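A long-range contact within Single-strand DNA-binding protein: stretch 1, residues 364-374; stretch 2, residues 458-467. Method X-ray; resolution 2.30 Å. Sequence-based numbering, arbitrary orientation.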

# COMPACT_ATOMS: atom_id res chain seq x y z
N THR A 364 -8.04 -22.79 4.91
CA THR A 364 -8.28 -21.61 4.09
C THR A 364 -7.33 -21.47 2.84
O THR A 364 -6.37 -22.23 2.71
CB THR A 364 -8.23 -20.36 5.00
OG1 THR A 364 -8.91 -19.28 4.38
CG2 THR A 364 -6.83 -19.90 5.34
N ARG A 365 -7.62 -20.56 1.91
CA ARG A 365 -6.75 -20.37 0.74
C ARG A 365 -5.34 -19.83 1.06
O ARG A 365 -5.13 -19.12 2.04
CB ARG A 365 -7.44 -19.48 -0.29
CG ARG A 365 -8.50 -20.26 -1.08
CD ARG A 365 -9.24 -19.43 -2.11
NE ARG A 365 -10.21 -20.31 -2.78
CZ ARG A 365 -11.39 -19.94 -3.27
NH1 ARG A 365 -11.77 -18.66 -3.20
NH2 ARG A 365 -12.19 -20.84 -3.85
N ASP A 366 -4.37 -20.19 0.23
CA ASP A 366 -3.03 -19.65 0.33
C ASP A 366 -2.99 -18.17 0.04
O ASP A 366 -3.76 -17.68 -0.78
CB ASP A 366 -2.04 -20.44 -0.52
CG ASP A 366 -1.82 -21.84 -0.01
OD1 ASP A 366 -2.11 -22.08 1.18
OD2 ASP A 366 -1.41 -22.74 -0.77
N ARG A 367 -2.11 -17.44 0.76
CA ARG A 367 -1.95 -16.01 0.53
C ARG A 367 -0.56 -15.69 0.97
O ARG A 367 -0.29 -15.69 2.16
CB ARG A 367 -3.00 -15.17 1.32
CG ARG A 367 -2.80 -13.68 1.08
CD ARG A 367 -4.02 -12.83 1.35
NE ARG A 367 -3.76 -11.42 0.94
CZ ARG A 367 -4.54 -10.36 1.22
NH1 ARG A 367 -5.68 -10.51 1.88
NH2 ARG A 367 -4.23 -9.15 0.75
N HIS A 368 0.33 -15.43 -0.01
CA HIS A 368 1.76 -15.30 0.24
C HIS A 368 2.15 -13.82 0.25
O HIS A 368 1.96 -13.12 -0.73
CB HIS A 368 2.45 -16.01 -0.95
CG HIS A 368 2.22 -17.49 -0.99
ND1 HIS A 368 1.24 -18.09 -1.75
CD2 HIS A 368 2.84 -18.49 -0.32
CE1 HIS A 368 1.28 -19.39 -1.57
NE2 HIS A 368 2.25 -19.66 -0.72
N VAL A 369 2.72 -13.32 1.32
CA VAL A 369 2.90 -11.93 1.42
C VAL A 369 4.39 -11.77 1.38
O VAL A 369 5.15 -12.52 2.04
CB VAL A 369 2.23 -11.32 2.73
CG1 VAL A 369 2.70 -9.91 2.99
CG2 VAL A 369 0.65 -11.36 2.65
N SER A 370 4.82 -10.80 0.59
CA SER A 370 6.22 -10.42 0.53
C SER A 370 6.83 -10.23 1.92
O SER A 370 6.30 -9.49 2.74
CB SER A 370 6.29 -9.11 -0.22
OG SER A 370 7.61 -8.63 -0.21
N VAL A 371 7.96 -10.85 2.17
CA VAL A 371 8.68 -10.70 3.43
C VAL A 371 9.26 -9.29 3.71
O VAL A 371 9.19 -8.80 4.82
CB VAL A 371 9.82 -11.82 3.52
CG1 VAL A 371 10.82 -11.56 4.63
CG2 VAL A 371 9.19 -13.29 3.61
N ASP A 372 9.93 -8.72 2.72
CA ASP A 372 10.34 -7.35 2.70
C ASP A 372 9.25 -6.33 3.09
O ASP A 372 9.46 -5.48 3.97
CB ASP A 372 10.81 -7.06 1.28
CG ASP A 372 11.17 -5.59 1.09
OD1 ASP A 372 12.18 -5.17 1.69
OD2 ASP A 372 10.40 -4.85 0.38
N TYR A 373 8.11 -6.36 2.41
CA TYR A 373 6.93 -5.61 2.82
C TYR A 373 6.63 -5.75 4.34
O TYR A 373 6.50 -4.78 5.08
CB TYR A 373 5.70 -6.05 1.96
CG TYR A 373 4.46 -5.25 2.23
CD1 TYR A 373 4.23 -4.00 1.60
CD2 TYR A 373 3.55 -5.68 3.15
CE1 TYR A 373 3.07 -3.23 1.86
CE2 TYR A 373 2.41 -4.92 3.46
CZ TYR A 373 2.19 -3.71 2.83
OH TYR A 373 1.02 -3.05 3.17
N LEU A 374 6.49 -6.99 4.78
CA LEU A 374 6.22 -7.25 6.15
C LEU A 374 7.26 -6.70 7.13
O LEU A 374 6.91 -6.01 8.09
CB LEU A 374 5.98 -8.74 6.33
CG LEU A 374 5.27 -9.29 7.55
CD1 LEU A 374 3.79 -8.81 7.71
CD2 LEU A 374 5.38 -10.84 7.49
N GLY A 458 0.56 -6.88 -6.48
CA GLY A 458 1.24 -6.16 -5.45
C GLY A 458 2.32 -7.00 -4.75
O GLY A 458 2.96 -7.87 -5.37
N PRO A 459 2.59 -6.69 -3.47
CA PRO A 459 3.53 -7.45 -2.65
C PRO A 459 2.93 -8.71 -2.03
O PRO A 459 3.31 -9.10 -0.93
CB PRO A 459 4.02 -6.42 -1.64
CG PRO A 459 2.98 -5.43 -1.54
CD PRO A 459 2.08 -5.51 -2.77
N ASN A 460 2.01 -9.35 -2.76
CA ASN A 460 1.53 -10.63 -2.37
C ASN A 460 1.10 -11.48 -3.62
O ASN A 460 0.82 -10.93 -4.70
CB ASN A 460 0.49 -10.52 -1.25
CG ASN A 460 -0.92 -10.03 -1.71
OD1 ASN A 460 -1.16 -9.60 -2.85
ND2 ASN A 460 -1.85 -10.15 -0.79
N LEU A 461 1.12 -12.81 -3.47
CA LEU A 461 0.66 -13.74 -4.46
C LEU A 461 -0.64 -14.29 -3.96
O LEU A 461 -0.75 -14.68 -2.83
CB LEU A 461 1.66 -14.87 -4.67
CG LEU A 461 3.15 -14.62 -5.16
CD1 LEU A 461 3.38 -13.41 -6.01
CD2 LEU A 461 4.06 -14.55 -4.11
N ARG A 462 -1.63 -14.36 -4.87
CA ARG A 462 -2.98 -14.82 -4.59
C ARG A 462 -3.38 -16.00 -5.48
O ARG A 462 -2.89 -16.17 -6.60
CB ARG A 462 -3.94 -13.64 -4.78
CG ARG A 462 -3.61 -12.38 -3.97
CD ARG A 462 -3.71 -12.49 -2.43
NE ARG A 462 -4.96 -13.13 -1.91
CZ ARG A 462 -6.09 -12.43 -1.66
NH1 ARG A 462 -6.14 -11.15 -1.87
NH2 ARG A 462 -7.18 -13.01 -1.21
N GLU A 463 -4.23 -16.85 -4.95
CA GLU A 463 -4.93 -17.87 -5.69
C GLU A 463 -5.87 -17.24 -6.70
O GLU A 463 -6.40 -16.15 -6.51
CB GLU A 463 -5.70 -18.77 -4.70
CG GLU A 463 -4.81 -19.61 -3.83
CD GLU A 463 -5.52 -20.85 -3.25
OE1 GLU A 463 -6.46 -21.34 -3.96
OE2 GLU A 463 -5.11 -21.34 -2.10
N VAL A 464 -6.07 -17.94 -7.80
CA VAL A 464 -6.90 -17.36 -8.89
C VAL A 464 -8.35 -16.97 -8.42
O VAL A 464 -8.81 -15.85 -8.74
CB VAL A 464 -6.96 -18.31 -10.10
CG1 VAL A 464 -7.91 -17.77 -11.13
CG2 VAL A 464 -5.57 -18.56 -10.68
N PRO A 465 -9.09 -17.90 -7.75
CA PRO A 465 -10.44 -17.51 -7.26
C PRO A 465 -10.54 -16.36 -6.26
O PRO A 465 -11.64 -15.95 -5.95
CB PRO A 465 -10.98 -18.79 -6.60
CG PRO A 465 -9.80 -19.70 -6.45
CD PRO A 465 -8.81 -19.34 -7.52
N ASP A 466 -9.40 -15.85 -5.76
CA ASP A 466 -9.37 -14.70 -4.89
C ASP A 466 -9.26 -13.40 -5.65
O ASP A 466 -9.37 -12.31 -5.06
CB ASP A 466 -8.23 -14.82 -3.89
CG ASP A 466 -8.66 -15.46 -2.61
OD1 ASP A 466 -9.88 -15.40 -2.34
OD2 ASP A 466 -7.79 -15.99 -1.85
N LEU A 467 -8.99 -13.47 -6.95
CA LEU A 467 -8.85 -12.21 -7.70
C LEU A 467 -10.22 -11.81 -8.26
O LEU A 467 -11.01 -12.68 -8.68
CB LEU A 467 -7.84 -12.32 -8.83
CG LEU A 467 -6.41 -12.80 -8.57
CD1 LEU A 467 -5.76 -13.04 -9.95
CD2 LEU A 467 -5.67 -11.77 -7.81
O HOH W 1 -5.17 -15.89 -2.02

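The two stretches meet as a short antiparallel pair of strands, with H368 and V369 beside L461 and N460. Their directions differ by 165°, and the axes approach to 4.6 Å. Together the stretches bury 703 Å², both sides summed.

Backbone hydrogen bonds set the register. H368 and L461 form a hydrogen-bonded pair. H368 N donates to L461 O at 3.1 Å, and L461 N donates back to H368 O at 2.9 Å. Two residues on, S370 N donates to P459 O at 2.7 Å. Proline has no amide hydrogen to return the bond, but its carbonyl remains a good acceptor. V369 and N460 form the non-hydrogen-bonded pair between these links, with their CA atoms 4.2 Å apart. Here the strands also touch through a CA-H...O contact, N460 CA to H368 O at 3.0 Å.

A side chain extends the bonding beyond the strands. E463 OE2 accepts from D366 N at 2.7 Å, so a carboxylate takes up a main-chain amide.

Water 1 ties the same region together. Water 1 donates to D366 O at 2.6 Å and to D466 OD2 at 2.6 Å. Water 1 accepts from R462 NE at 2.8 Å and from E463 N at 3.2 Å. The water thus bridges the two stretches.

Charged groups gather at this end. R365 NH1 and D466 OD1 form a long salt bridge of 3.9 Å. The R365 guanidinium also has P465 CB over one face, with R365 NH1 3.5 Å from P465 CB. The guanidinium of R367 lies flat on that of R462, with centres 3.9 Å apart and planes at 12°. Both groups are cationic, and R367 NE is 3.5 Å from R462 NE. Flat stacking lets the faces meet while the N-H groups point outward in the planes. The charge of R462 is partly offset by a salt bridge within its own stretch, R462 NH2 to D466 OD2 at 3.1 Å; its hydrogen bond is weak. N460 lies at the edge of the R367 guanidinium.

Apolar contacts complete the packing. On the face of the sheet shared by H368 and L461, H368 CB lies 3.8 Å from L461 CD2. On the other face, V369 CG2 comes within 4.0 Å of N460 CB. P459 packs against the start of the helix that follows the first strand. P459 CG is 3.7 Å from Y373 CD1, and P459 CB is 3.8 Å from S370 CB. S370 is the N-cap residue of that helix, so its bond to P459 O joins the second stretch to the point where strand gives way to helix.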